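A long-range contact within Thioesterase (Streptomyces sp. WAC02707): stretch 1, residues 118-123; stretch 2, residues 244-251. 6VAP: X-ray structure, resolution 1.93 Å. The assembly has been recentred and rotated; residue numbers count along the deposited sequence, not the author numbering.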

ATOM      1  N   LEU A 118       0.299 -15.720   0.338  1.00 35.94           N
ATOM      2  CA  LEU A 118       0.355 -14.558   1.220  1.00 28.81           C
ATOM      3  C   LEU A 118      -0.441 -14.797   2.499  1.00 30.95           C
ATOM      4  O   LEU A 118      -1.540 -15.347   2.464  1.00 33.94           O
ATOM      5  N   GLU A 119       0.116 -14.382   3.636  1.00 26.36           N
ATOM      6  CA  GLU A 119      -0.604 -14.521   4.899  1.00 38.85           C
ATOM      7  C   GLU A 119      -1.822 -13.608   4.944  1.00 27.58           C
ATOM      8  O   GLU A 119      -2.891 -13.997   5.433  1.00 41.24           O
ATOM      9  N   ALA A 120      -1.665 -12.375   4.488  1.00 20.62           N
ATOM     10  CA  ALA A 120      -2.794 -11.471   4.425  1.00 25.90           C
ATOM     11  C   ALA A 120      -2.492 -10.379   3.414  1.00 23.84           C
ATOM     12  O   ALA A 120      -1.324 -10.065   3.153  1.00 22.84           O
ATOM     13  N   LEU A 121      -3.568  -9.808   2.846  1.00 16.99           N
ATOM     14  CA  LEU A 121      -3.510  -8.558   2.097  1.00 21.06           C
ATOM     15  C   LEU A 121      -4.322  -7.541   2.905  1.00 18.70           C
ATOM     16  O   LEU A 121      -5.545  -7.694   3.049  1.00 26.93           O
ATOM     17  N   LEU A 122      -3.649  -6.530   3.490  1.00 19.22           N
ATOM     18  CA  LEU A 122      -4.296  -5.462   4.254  1.00 14.79           C
ATOM     19  C   LEU A 122      -4.375  -4.220   3.367  1.00 18.15           C
ATOM     20  O   LEU A 122      -3.363  -3.758   2.824  1.00 15.07           O
ATOM     21  N   VAL A 123      -5.586  -3.718   3.171  1.00 17.57           N
ATOM     22  CA  VAL A 123      -5.837  -2.611   2.257  1.00 18.48           C
ATOM     23  C   VAL A 123      -6.620  -1.535   2.991  1.00 18.38           C
ATOM     24  O   VAL A 123      -7.649  -1.810   3.608  1.00 19.65           O
ATOM     25  N   GLY A 244      -1.878  -3.459  16.017  1.00 26.31           N
ATOM     26  CA  GLY A 244      -2.389  -4.682  16.613  1.00 26.11           C
ATOM     27  C   GLY A 244      -3.131  -5.574  15.629  1.00 27.03           C
ATOM     28  O   GLY A 244      -3.096  -6.797  15.743  1.00 27.72           O
ATOM     29  N   ILE A 245      -3.826  -4.984  14.660  1.00 20.49           N
ATOM     30  CA  ILE A 245      -4.479  -5.778  13.622  1.00 21.18           C
ATOM     31  C   ILE A 245      -3.429  -6.431  12.726  1.00 27.81           C
ATOM     32  O   ILE A 245      -3.509  -7.624  12.399  1.00 36.33           O
ATOM     33  N   ILE A 246      -2.430  -5.651  12.307  1.00 25.34           N
ATOM     34  CA  ILE A 246      -1.352  -6.218  11.510  1.00 26.31           C
ATOM     35  C   ILE A 246      -0.697  -7.355  12.274  1.00 29.40           C
ATOM     36  O   ILE A 246      -0.510  -8.441  11.732  1.00 29.27           O
ATOM     37  N   ALA A 247      -0.365  -7.132  13.550  1.00 29.02           N
ATOM     38  CA  ALA A 247       0.348  -8.132  14.336  1.00 43.11           C
ATOM     39  C   ALA A 247      -0.483  -9.392  14.481  1.00 33.83           C
ATOM     40  O   ALA A 247       0.056 -10.501  14.431  1.00 35.88           O
ATOM     41  N   GLU A 248      -1.798  -9.249  14.671  1.00 29.66           N
ATOM     42  CA  GLU A 248      -2.651 -10.430  14.772  1.00 35.12           C
ATOM     43  C   GLU A 248      -2.554 -11.277  13.508  1.00 31.62           C
ATOM     44  O   GLU A 248      -2.513 -12.513  13.574  1.00 34.77           O
ATOM     45  N   HIS A 249      -2.504 -10.637  12.337  1.00 30.42           N
ATOM     46  CA  HIS A 249      -2.446 -11.410  11.094  1.00 36.95           C
ATOM     47  C   HIS A 249      -1.129 -12.161  10.939  1.00 37.90           C
ATOM     48  O   HIS A 249      -1.100 -13.264  10.374  1.00 48.63           O
ATOM     49  N   LEU A 250      -0.037 -11.596  11.447  1.00 33.29           N
ATOM     50  CA  LEU A 250       1.274 -12.211  11.336  1.00 36.50           C
ATOM     51  C   LEU A 250       1.679 -12.982  12.582  1.00 39.96           C
ATOM     52  O   LEU A 250       2.823 -13.433  12.666  1.00 45.23           O
ATOM     53  N   ARG A 251       0.764 -13.179  13.528  1.00 40.00           N
ATOM     54  CA  ARG A 251       1.008 -14.026  14.700  1.00 45.21           C
ATOM     55  C   ARG A 251       2.133 -13.455  15.569  1.00 54.66           C
ATOM     56  O   ARG A 251       3.041 -14.166  16.010  1.00 68.72           O
TER

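Packing of a helix (stretch 2) across a strand (stretch 1) in nearly antiparallel fashion: the axes approach to 9.9 Å with 168° between their N-to-C directions, so advancing along the helix means moving back along stretch 1 from Leu122 to Glu119. No direct hydrogen bond joins the two stretches; side chains fill the gap, and 268 Å² of surface is buried, both sides summed. Gly244 has no side chain and stays clear of the strand, but its O accepts a hydrogen bond from Glu248 N (3.0 Å). Ile245 (chi1 m, chi2 t) points its CA-to-CB bond toward the strand and sets CG2 4.0 Å from Leu122 CD2. Ile246, also m and t, has its CA-to-CB bond sideways to the strand, yet its CG1 lies 4.2 Å from the same Leu122 CD2. Leu122 itself points toward the helix with chi1 m and chi2 at 115°, between wells; its CD2 also reaches His249 CD2 at 4.2 Å, making this one methyl the meeting point of three helix residues. Ala247 and Glu248 lie out of reach of the strand; Glu248 OE2 instead forms a salt bridge with Arg251 NH1 (3.2 Å). His249 points toward the strand with chi1 m (-87°) and chi2 -90°, and its ND1 comes within 3.3 Å of Ala120 CB, a methyl that points toward the helix and meets the ring obliquely. A water links the stretches here, 2.4 Å from His249 ND1 and donating a weak hydrogen bond to Glu119 O at 3.3 Å; NE2 is hydrogen-bonded elsewhere in the structure. Leu250 (m, t) starts sideways, but its end comes nearer, with CD2 4.3 Å from Glu119 CB. Arg251, at positive phi in a Schellman motif, makes no contact with the strand. On the strand, Leu121 points away from the helix, between inward-pointing Ala120 and Leu122.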

ATOM      1  CB  LEU A 118      -0.197 -13.311   0.524  1.00 27.96           C
ATOM      2  CG  LEU A 118       0.443 -12.936  -0.813  1.00 34.75           C
ATOM      3  CD1 LEU A 118      -0.257 -11.717  -1.416  1.00 35.24           C
ATOM      4  CD2 LEU A 118       1.924 -12.609  -0.588  1.00 32.64           C
ATOM      5  CB  GLU A 119       0.336 -14.209   6.063  1.00 60.04           C
ATOM      6  CG  GLU A 119       1.557 -15.094   6.117  1.00 86.30           C
ATOM      7  CD  GLU A 119       1.211 -16.580   6.120  1.00102.99           C
ATOM      8  OE1 GLU A 119       0.363 -16.991   6.942  1.00110.78           O
ATOM      9  OE2 GLU A 119       1.799 -17.328   5.306  1.00107.96           O
ATOM     10  CB  ALA A 120      -3.084 -10.872   5.799  1.00 30.35           C
ATOM     11  CB  LEU A 121      -4.061  -8.741   0.691  1.00 20.79           C
ATOM     12  CG  LEU A 121      -4.272  -7.452  -0.068  1.00 25.12           C
ATOM     13  CD1 LEU A 121      -2.946  -6.676  -0.178  1.00 16.61           C
ATOM     14  CD2 LEU A 121      -4.893  -7.712  -1.442  1.00 28.60           C
ATOM     15  CB  LEU A 122      -3.539  -5.161   5.545  1.00 20.01           C
ATOM     16  CG  LEU A 122      -3.558  -6.309   6.544  1.00 34.34           C
ATOM     17  CD1 LEU A 122      -2.143  -6.870   6.780  1.00 35.49           C
ATOM     18  CD2 LEU A 122      -4.142  -5.829   7.848  1.00 41.82           C
ATOM     19  CB  VAL A 123      -6.608  -3.065   1.011  1.00 14.68           C
ATOM     20  CG1 VAL A 123      -5.642  -3.840   0.065  1.00 12.95           C
ATOM     21  CG2 VAL A 123      -7.719  -3.949   1.416  1.00 17.95           C
ATOM     22  CB  ILE A 245      -5.441  -4.883  12.820  1.00 31.53           C
ATOM     23  CG1 ILE A 245      -6.749  -4.690  13.611  1.00 45.57           C
ATOM     24  CG2 ILE A 245      -5.748  -5.486  11.478  1.00 32.93           C
ATOM     25  CD1 ILE A 245      -7.590  -3.515  13.137  1.00 54.74           C
ATOM     26  CB  ILE A 246      -0.340  -5.128  11.125  1.00 27.21           C
ATOM     27  CG1 ILE A 246      -0.931  -4.205  10.056  1.00 28.24           C
ATOM     28  CG2 ILE A 246       0.953  -5.747  10.665  1.00 33.21           C
ATOM     29  CD1 ILE A 246      -0.142  -2.899   9.909  1.00 31.08           C
ATOM     30  CB  ALA A 247       0.709  -7.544  15.701  1.00 46.41           C
ATOM     31  CB  GLU A 248      -4.100 -10.008  15.027  1.00 55.30           C
ATOM     32  CG  GLU A 248      -5.053 -11.167  15.311  1.00 75.01           C
ATOM     33  CD  GLU A 248      -4.671 -11.949  16.557  1.00 87.94           C
ATOM     34  OE1 GLU A 248      -4.383 -11.316  17.594  1.00 89.03           O
ATOM     35  OE2 GLU A 248      -4.654 -13.197  16.493  1.00 95.11           O
ATOM     36  CB  HIS A 249      -2.663 -10.488   9.899  1.00 40.68           C
ATOM     37  CG  HIS A 249      -4.107 -10.297   9.546  1.00 28.74           C
ATOM     38  ND1 HIS A 249      -4.769 -11.120   8.659  1.00 39.74           N
ATOM     39  CD2 HIS A 249      -5.022  -9.395   9.982  1.00 38.98           C
ATOM     40  CE1 HIS A 249      -6.024 -10.717   8.546  1.00 36.62           C
ATOM     41  NE2 HIS A 249      -6.205  -9.677   9.341  1.00 35.64           N
ATOM     42  CB  LEU A 250       2.325 -11.151  11.019  1.00 44.81           C
ATOM     43  CG  LEU A 250       2.116 -10.427   9.694  1.00 45.73           C
ATOM     44  CD1 LEU A 250       2.965  -9.186   9.616  1.00 47.57           C
ATOM     45  CD2 LEU A 250       2.407 -11.353   8.535  1.00124.74           C
ATOM     46  CB  ARG A 251       1.315 -15.474  14.293  1.00 66.02           C
ATOM     47  CG  ARG A 251       0.386 -16.041  13.226  1.00 75.95           C
ATOM     48  CD  ARG A 251      -1.017 -16.271  13.767  1.00 89.26           C
ATOM     49  NE  ARG A 251      -2.047 -15.918  12.792  1.00100.05           N
ATOM     50  CZ  ARG A 251      -3.260 -15.463  13.097  1.00109.15           C
ATOM     51  NH1 ARG A 251      -3.620 -15.299  14.364  1.00114.80           N
ATOM     52  NH2 ARG A 251      -4.119 -15.169  12.129  1.00109.28           N
TER
HETATM   53  O   HOH W   1      -4.637 -13.489   8.241  1.00 49.06           O